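Beta-galactosidase (Trichoderma reesei, PDB 3OG2) probably hydrolyses terminal non-reducing beta-D-galactose residues from beta-D-galactosides, as a family 35 glycoside hydrolase with a TIM-barrel domain. Local coordinates at residues V742-N745 against D746-I749. Residues are numbered along the deposited sequence; the frame is centred on the assembly and turned at random.
Sequences VWLN and DRFI
Leu744 and Arg747 form the hydrogen-bonded pair that closes a beta hairpin with a two-residue turn. Leu744 N donates to Arg747 O (2.9 Å) and Arg747 N returns a bond to Leu744 O (2.8 Å). Between them Asn745 and Asp746 make a type II' turn. Asn745 takes the first corner with positive phi (52°), a conformation asparagine tolerates better than most residues, and its OD1 accepts from Ile777 N; Asp746, at the exposed second corner, can keep its carboxylate in solvent. Two residues further from the turn on each strand, Ile749 N donates to Val742 O (2.8 Å); the Val742 backbone also bonds to Gly750.

On one face Trp743 and Phe748, a non-hydrogen-bonded pair, meet obliquely, ring planes at 57°, with Phe748 CD1 over one face of the indole, which is buried against Leu668, Ile671 and Val781. On the other, Leu744 CD2 lies 3.9 Å from Arg747 NH1, over one guanidinium face. A bend at chi3 (-40°) turns the arginine's end, and NH1 donates to Asp768 O. Ile749 CG1 packs 3.7 Å from Leu744 CB, where Tyr765 and Leu767 of strand 760-767 also touch Ile749.

The hairpin borders a five-stranded antiparallel sheet; backbone bonds Trp743–Thr779 and Asn745–Ile777 join strand 740-744 to strand 775-782, leaving 747-752 outermost.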
loop_
_atom_site.group_PDB
_atom_site.type_symbol
_atom_site.label_atom_id
_atom_site.label_comp_id
_atom_site.label_asym_id
_atom_site.label_seq_id
_atom_site.Cartn_x
_atom_site.Cartn_y
_atom_site.Cartn_z
ATOM N N VAL A 742 -15.428 14.782 29.406
ATOM C CA VAL A 742 -15.103 15.220 30.782
ATOM C C VAL A 742 -16.236 14.872 31.745
ATOM O O VAL A 742 -17.400 15.182 31.440
ATOM C CB VAL A 742 -14.869 16.736 30.821
ATOM C CG1 VAL A 742 -14.563 17.237 32.238
ATOM C CG2 VAL A 742 -13.756 17.135 29.822
ATOM N N TRP A 743 -15.897 14.266 32.866
ATOM C CA TRP A 743 -16.808 14.057 33.994
ATOM C C TRP A 743 -16.231 14.703 35.228
ATOM O O TRP A 743 -14.996 14.749 35.412
ATOM C CB TRP A 743 -16.920 12.545 34.272
ATOM C CG TRP A 743 -17.751 11.831 33.229
ATOM C CD1 TRP A 743 -19.080 11.519 33.365
ATOM C CD2 TRP A 743 -17.335 11.348 31.957
ATOM N NE1 TRP A 743 -19.494 10.869 32.223
ATOM C CE2 TRP A 743 -18.457 10.742 31.326
ATOM C CE3 TRP A 743 -16.112 11.363 31.279
ATOM C CZ2 TRP A 743 -18.406 10.164 30.053
ATOM C CZ3 TRP A 743 -16.058 10.777 29.993
ATOM C CH2 TRP A 743 -17.197 10.196 29.411
ATOM N N LEU A 744 -17.114 15.150 36.082
ATOM C CA LEU A 744 -16.807 15.639 37.431
ATOM C C LEU A 744 -17.394 14.604 38.376
ATOM O O LEU A 744 -18.627 14.495 38.449
ATOM C CB LEU A 744 -17.456 17.007 37.628
ATOM C CG LEU A 744 -17.295 17.560 39.046
ATOM C CD1 LEU A 744 -15.851 17.965 39.290
ATOM C CD2 LEU A 744 -18.267 18.719 39.248
ATOM N N ASN A 745 -16.560 13.825 39.085
ATOM C CA ASN A 745 -17.037 12.646 39.791
ATOM C C ASN A 745 -17.820 11.798 38.788
ATOM O O ASN A 745 -17.278 11.464 37.727
ATOM C CB ASN A 745 -17.863 13.045 41.039
ATOM C CG ASN A 745 -16.971 13.679 42.086
ATOM O OD1 ASN A 745 -15.735 13.778 41.993
ATOM N ND2 ASN A 745 -17.624 14.105 43.154
ATOM N N ASP A 746 -19.098 11.489 39.077
ATOM C CA ASP A 746 -19.897 10.695 38.106
ATOM C C ASP A 746 -20.797 11.569 37.250
ATOM O O ASP A 746 -21.622 11.067 36.461
ATOM C CB ASP A 746 -20.706 9.654 38.886
ATOM C CG ASP A 746 -21.609 10.284 39.942
ATOM O OD1 ASP A 746 -21.600 11.489 40.249
ATOM O OD2 ASP A 746 -22.416 9.506 40.500
ATOM N N ARG A 747 -20.661 12.895 37.317
ATOM C CA ARG A 747 -21.492 13.824 36.547
ATOM C C ARG A 747 -20.866 14.157 35.207
ATOM O O ARG A 747 -19.760 14.659 35.131
ATOM C CB ARG A 747 -21.707 15.134 37.342
ATOM C CG ARG A 747 -22.611 16.112 36.581
ATOM C CD ARG A 747 -22.636 17.535 37.142
ATOM N NE ARG A 747 -22.641 17.681 38.602
ATOM C CZ ARG A 747 -22.310 18.808 39.260
ATOM N NH1 ARG A 747 -21.976 19.847 38.523
ATOM N NH2 ARG A 747 -22.322 18.908 40.595
ATOM N N PHE A 748 -21.572 13.887 34.115
ATOM C CA PHE A 748 -21.062 14.224 32.791
ATOM C C PHE A 748 -21.059 15.741 32.667
ATOM O O PHE A 748 -22.054 16.429 32.912
ATOM C CB PHE A 748 -21.947 13.591 31.737
ATOM C CG PHE A 748 -21.494 13.971 30.324
ATOM C CD1 PHE A 748 -20.239 13.661 29.851
ATOM C CD2 PHE A 748 -22.385 14.629 29.486
ATOM C CE1 PHE A 748 -19.824 13.966 28.549
ATOM C CE2 PHE A 748 -22.000 14.984 28.199
ATOM C CZ PHE A 748 -20.719 14.654 27.707
ATOM N N ILE A 749 -19.906 16.269 32.236
ATOM C CA ILE A 749 -19.781 17.726 32.048
ATOM C C ILE A 749 -19.862 18.054 30.589
ATOM O O ILE A 749 -20.570 19.007 30.202
ATOM C CB ILE A 749 -18.455 18.185 32.665
ATOM C CG1 ILE A 749 -18.461 17.946 34.180
ATOM C CG2 ILE A 749 -18.110 19.638 32.380
ATOM C CD1 ILE A 749 -19.477 18.789 34.886
#